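Local coordinates for protein carbohydrate binding module (Escherichia coli, PDB 2XFD) that binds carbohydrates such as cellobiose with the help of calcium, and probably recognises xylan and related plant polysaccharides, at residues S80-V85 and G104-G109; L20-T25 and G47-A52. All blocks are in the same frame, centred on the assembly; numbering follows the deposited sequence. Where two conformers were deposited one is given.

Contact 1. Residues S80-V85 and G104-G109; sequences SVNTGV and GYISFG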
loop_
_atom_site.group_PDB
_atom_site.type_symbol
_atom_site.label_atom_id
_atom_site.label_comp_id
_atom_site.label_asym_id
_atom_site.label_seq_id
_atom_site.Cartn_x
_atom_site.Cartn_y
_atom_site.Cartn_z
ATOM N N SER A 80 6.604 -3.106 -9.769
ATOM C CA SER A 80 8.040 -3.263 -9.677
ATOM C C SER A 80 8.685 -2.608 -8.477
ATOM O O SER A 80 9.776 -3.051 -8.059
ATOM C CB SER A 80 8.721 -2.738 -10.946
ATOM O OG SER A 80 8.423 -1.359 -11.098
ATOM N N VAL A 81 8.087 -1.566 -7.955
ATOM C CA VAL A 81 8.637 -0.793 -6.852
ATOM C C VAL A 81 7.854 -1.016 -5.540
ATOM O O VAL A 81 6.669 -0.712 -5.438
ATOM C CB VAL A 81 8.709 0.688 -7.190
ATOM C CG1 VAL A 81 9.252 1.509 -5.949
ATOM C CG2 VAL A 81 9.597 0.860 -8.419
ATOM N N ASN A 82 8.568 -1.596 -4.574
ATOM C CA ASN A 82 8.087 -1.889 -3.225
ATOM C C ASN A 82 9.235 -1.657 -2.272
ATOM O O ASN A 82 10.188 -2.427 -2.221
ATOM C CB ASN A 82 7.573 -3.323 -3.155
ATOM C CG ASN A 82 7.032 -3.662 -1.769
ATOM O OD1 ASN A 82 7.549 -3.117 -0.790
ATOM N ND2 ASN A 82 6.087 -4.591 -1.670
ATOM N N THR A 83 9.196 -0.524 -1.570
ATOM C CA THR A 83 10.289 -0.153 -0.715
ATOM C C THR A 83 10.251 -0.701 0.698
ATOM O O THR A 83 11.171 -0.528 1.495
ATOM C CB THR A 83 10.487 1.348 -0.664
ATOM O OG1 THR A 83 9.388 1.929 0.044
ATOM C CG2 THR A 83 10.601 1.989 -2.025
ATOM N N GLY A 84 9.143 -1.353 1.037
ATOM C CA GLY A 84 8.930 -1.942 2.349
ATOM C C GLY A 84 9.092 -3.427 2.492
ATOM O O GLY A 84 9.182 -3.935 3.606
ATOM N N VAL A 85 9.057 -4.181 1.405
ATOM C CA VAL A 85 9.181 -5.639 1.500
ATOM C C VAL A 85 10.532 -5.993 2.069
ATOM O O VAL A 85 11.560 -5.423 1.699
ATOM C CB VAL A 85 8.918 -6.332 0.149
ATOM C CG1 VAL A 85 9.888 -5.946 -0.933
ATOM C CG2 VAL A 85 8.870 -7.787 0.335
ATOM N N GLY A 104 7.521 1.922 4.266
ATOM C CA GLY A 104 7.822 1.979 2.888
ATOM C C GLY A 104 6.520 1.928 2.100
ATOM O O GLY A 104 5.436 2.014 2.704
ATOM N N TYR A 105 6.614 1.820 0.792
ATOM C CA TYR A 105 5.436 1.912 -0.053
ATOM C C TYR A 105 5.525 0.990 -1.253
ATOM O O TYR A 105 6.595 0.601 -1.674
ATOM C CB TYR A 105 5.197 3.369 -0.513
ATOM C CG TYR A 105 6.295 3.938 -1.391
ATOM C CD1 TYR A 105 7.300 4.725 -0.889
ATOM C CD2 TYR A 105 6.373 3.640 -2.715
ATOM C CE1 TYR A 105 8.332 5.238 -1.735
ATOM C CE2 TYR A 105 7.371 4.147 -3.515
ATOM C CZ TYR A 105 8.304 4.914 -3.038
ATOM O OH TYR A 105 9.278 5.443 -3.868
ATOM N N ILE A 106 4.373 0.725 -1.816
ATOM C CA ILE A 106 4.205 0.115 -3.138
ATOM C C ILE A 106 3.748 1.192 -4.073
ATOM O O ILE A 106 2.771 1.904 -3.769
ATOM C CB ILE A 106 3.237 -1.071 -3.125
ATOM C CG1 ILE A 106 3.634 -2.083 -2.067
ATOM C CG2 ILE A 106 3.181 -1.675 -4.501
ATOM C CD1 ILE A 106 2.641 -3.155 -1.794
ATOM N N SER A 107 4.403 1.348 -5.221
ATOM C CA SER A 107 3.988 2.292 -6.240
ATOM C C SER A 107 3.167 1.604 -7.286
ATOM O O SER A 107 3.526 0.579 -7.813
ATOM C CB SER A 107 5.188 2.893 -6.939
ATOM O OG SER A 107 4.802 3.723 -8.003
ATOM N N PHE A 108 2.003 2.203 -7.613
ATOM C CA PHE A 108 1.052 1.643 -8.568
ATOM C C PHE A 108 0.967 2.461 -9.861
ATOM O O PHE A 108 0.084 2.273 -10.669
ATOM C CB PHE A 108 -0.346 1.511 -7.958
ATOM C CG PHE A 108 -0.392 0.491 -6.848
ATOM C CD1 PHE A 108 -0.063 0.805 -5.557
ATOM C CD2 PHE A 108 -0.807 -0.790 -7.097
ATOM C CE1 PHE A 108 -0.110 -0.135 -4.563
ATOM C CE2 PHE A 108 -0.894 -1.729 -6.119
ATOM C CZ PHE A 108 -0.538 -1.426 -4.832
ATOM N N GLY A 109 1.934 3.319 -10.087
ATOM C CA GLY A 109 1.933 4.152 -11.306
ATOM C C GLY A 109 0.959 5.307 -11.159
ATOM O O GLY A 109 0.330 5.527 -10.150
HETATM O O HOH W 1 5.941 0.009 -9.093
#

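Contact 2. Residues L20-T25 and G47-A52; sequences LQVGGT and GEIRVA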
loop_
_atom_site.group_PDB
_atom_site.type_symbol
_atom_site.label_atom_id
_atom_site.label_comp_id
_atom_site.label_asym_id
_atom_site.label_seq_id
_atom_site.Cartn_x
_atom_site.Cartn_y
_atom_site.Cartn_z
ATOM N N LEU A 20 -2.803 6.223 1.592
ATOM C CA LEU A 20 -2.923 6.334 0.133
ATOM C C LEU A 20 -2.363 7.706 -0.267
ATOM O O LEU A 20 -2.882 8.715 0.227
ATOM C CB LEU A 20 -4.400 6.242 -0.277
ATOM C CG LEU A 20 -4.644 6.455 -1.742
ATOM C CD1 LEU A 20 -4.007 5.441 -2.661
ATOM C CD2 LEU A 20 -6.147 6.493 -1.990
ATOM N N GLN A 21 -1.369 7.711 -1.112
ATOM C CA GLN A 21 -0.700 8.941 -1.542
ATOM C C GLN A 21 -0.797 9.093 -3.047
ATOM O O GLN A 21 -0.723 8.080 -3.765
ATOM C CB GLN A 21 0.765 8.897 -1.127
ATOM C CG GLN A 21 0.977 8.701 0.351
ATOM C CD GLN A 21 2.452 8.524 0.684
ATOM O OE1 GLN A 21 3.188 7.821 0.013
ATOM N NE2 GLN A 21 2.835 9.086 1.763
ATOM N N VAL A 22 -0.933 10.302 -3.529
ATOM C CA VAL A 22 -0.916 10.567 -4.942
ATOM C C VAL A 22 0.037 11.754 -5.167
ATOM O O VAL A 22 -0.189 12.846 -4.587
ATOM C CB VAL A 22 -2.296 10.823 -5.517
ATOM C CG1 VAL A 22 -2.181 11.138 -6.993
ATOM C CG2 VAL A 22 -3.176 9.631 -5.314
ATOM N N GLY A 23 1.121 11.571 -5.906
ATOM C CA GLY A 23 2.109 12.628 -6.092
ATOM C C GLY A 23 2.763 13.068 -4.815
ATOM O O GLY A 23 3.280 14.198 -4.725
ATOM N N GLY A 24 2.769 12.245 -3.786
ATOM C CA GLY A 24 3.329 12.609 -2.475
ATOM C C GLY A 24 2.335 13.189 -1.550
ATOM O O GLY A 24 2.640 13.390 -0.374
ATOM N N THR A 25 1.117 13.542 -1.994
ATOM C CA THR A 25 0.083 14.048 -1.142
ATOM C C THR A 25 -0.659 12.883 -0.508
ATOM O O THR A 25 -1.092 11.960 -1.194
ATOM C CB THR A 25 -0.995 14.838 -1.937
ATOM O OG1 THR A 25 -0.326 15.833 -2.681
ATOM C CG2 THR A 25 -2.061 15.324 -1.098
ATOM N N GLY A 47 -1.270 12.122 -10.206
ATOM C CA GLY A 47 0.113 11.666 -10.192
ATOM C C GLY A 47 0.297 10.241 -9.663
ATOM O O GLY A 47 -0.620 9.390 -9.704
ATOM N N GLU A 48 1.515 9.921 -9.239
ATOM C CA GLU A 48 1.919 8.580 -8.894
ATOM C C GLU A 48 1.202 8.143 -7.652
ATOM O O GLU A 48 1.263 8.779 -6.604
ATOM C CB GLU A 48 3.382 8.515 -8.619
ATOM C CG GLU A 48 3.917 7.150 -8.307
ATOM C CD GLU A 48 5.343 7.111 -7.824
ATOM O OE1 GLU A 48 5.731 6.085 -7.254
ATOM O OE2 GLU A 48 6.080 8.086 -7.998
ATOM N N ILE A 49 0.558 6.983 -7.696
ATOM C CA ILE A 49 -0.145 6.403 -6.567
ATOM C C ILE A 49 0.812 5.536 -5.772
ATOM O O ILE A 49 1.501 4.678 -6.301
ATOM C CB ILE A 49 -1.338 5.516 -7.020
ATOM C CG1 ILE A 49 -2.344 6.336 -7.842
ATOM C CG2 ILE A 49 -1.978 4.862 -5.850
ATOM C CD1 ILE A 49 -3.304 5.413 -8.602
ATOM N N ARG A 50 0.839 5.744 -4.442
ATOM C CA ARG A 50 1.543 4.871 -3.519
ATOM C C ARG A 50 0.623 4.458 -2.396
ATOM O O ARG A 50 -0.249 5.213 -1.954
ATOM C CB ARG A 50 2.759 5.595 -2.946
ATOM C CG ARG A 50 3.799 5.967 -3.974
ATOM C CD ARG A 50 4.897 6.806 -3.393
ATOM N NE ARG A 50 5.825 7.115 -4.458
ATOM C CZ ARG A 50 6.859 7.948 -4.309
ATOM N NH1 ARG A 50 7.592 8.259 -5.368
ATOM N NH2 ARG A 50 7.153 8.434 -3.136
ATOM N N VAL A 51 0.808 3.230 -1.906
ATOM C CA VAL A 51 0.235 2.786 -0.646
ATOM C C VAL A 51 1.400 2.583 0.291
ATOM O O VAL A 51 2.292 1.778 0.036
ATOM C CB VAL A 51 -0.577 1.517 -0.772
ATOM C CG1 VAL A 51 -1.049 1.052 0.572
ATOM C CG2 VAL A 51 -1.735 1.725 -1.729
ATOM N N ALA A 52 1.431 3.398 1.364
ATOM C CA ALA A 52 2.557 3.450 2.287
ATOM C C ALA A 52 2.178 2.944 3.636
ATOM O O ALA A 52 1.160 3.318 4.210
ATOM C CB ALA A 52 3.049 4.878 2.451
HETATM O O HOH W 2 5.894 8.345 -0.507
HETATM O O HOH W 3 2.770 9.360 -4.207
#

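Contact 1. Residues S80-V85 and G104-G109
The hydroxyl of Thr83 takes the place of a backbone acceptor: Tyr105 N donates to Thr83 OG1 at 2.9 Å, in a fairly straight bond (158° at the hydrogen). With chi1 at 70°, OG1 stands between the backbone N and the carbonyl carbon of its own residue and also lies over one face of the Tyr105 ring, offset toward the rim. The methyl CG2 sits above the same ring, 4.1 Å from the centroid, as a CH-pi contact. Tyr105 and Thr83 are further tied by Thr83 N, which donates to Tyr105 O at 2.8 Å, while Ser107 N bonds to Val81 O, so that Asn82 and Ile106 form a single bridge. Water 1 accepts from Val81 N and donates to Ser107 O, joining the two backbones where their direct bonds end. Asn82 OD1 accepts from Gly84 N, an Asx turn, and also from Val85 N, completing an Asx motif; its ND2, 3.5 Å from Ile106 CG1, donates to the carbonyls of Ser97 and Trp99. A CB on Gly104 would clash with Thr83 OG1 and Gly84 N. The irregular loop 80-85 thus runs roughly antiparallel beside strand 104-110, at one border of its four-stranded sheet, with strand 48-53 as its neighbour there.

Contact 2. Residues L20-T25 and G47-A52
Leu20, Gln21 and Val22 pair with Val51, Arg50 and Ile49 as neighbouring antiparallel strands, 17-22 and 48-53, in the middle of a four-stranded sheet. Gln21 and Arg50 are the hydrogen-bonded pair: Gln21 N to Arg50 O and Arg50 N to Gln21 O are both 2.9 Å. Gly23 N adds a bond to Glu48 O where the type I' turn from Val22 to Thr25 leads into strand 25-31, and water 3 links that same carbonyl to Gly24 N. On the face bearing Leu20, Val22, Ile49 and Val51 the side chains meet through apolar contacts. Leu20 CD1 meets Ile49 CG2 at 3.8 Å, the two side chains crossing obliquely, and Val22 CG2 lies 4.2 Å from Ile49 CG1. The other methyl, Val22 CG1, anti to its backbone N (chi1 178°), packs on the backbone, 3.5 Å from Gly47 N. Strand 62-69 packs against Ile49 and Val51 on this side.

The face bearing Gln21 and Arg50 is polar. Gln21 OE1 lies 3.7 Å from Arg50 CB, and water 2 joins OE1 to Arg50 NH2. The extended Arg50 grips Glu48 side-on, NE to OE1 at 3.0 Å and NH1 to OE2, both oxygens being met from above the carboxylate plane. An alanine in place of Arg50 would probably leave the Glu48 carboxylate without its cationic mate and water 2 without its guanidinium partner. Since Glu48 OE1 also bonds to Ser107 OG and Arg50 makes a cation-pi contact with Tyr105, the polar face is likely to be ordered by charge and water, whereas its reverse is held by hydrocarbon packing.

Contact 2 closes before contact 1 opens along the chain, and their centres lie 10 Å apart. Strands 48-53 and 104-110 are neighbours in one antiparallel sheet, whose order is 25-31, 17-22, 48-53, 104-110, so contact 2 lies within the sheet and contact 1 adds a loop at its border strand. Besides the side-chain links along their seam, a probable hydrogen bond runs from Phe108 N to Ile49 O, and Tyr105 CB packs on Val51 O. In contact 1, Gly84 bonds through its backbone to His101, a ligand of the calcium at the glycan pocket; contact 2 lies between the two inner strands, the side chain of Val51 about 12 Å from a bound calcium.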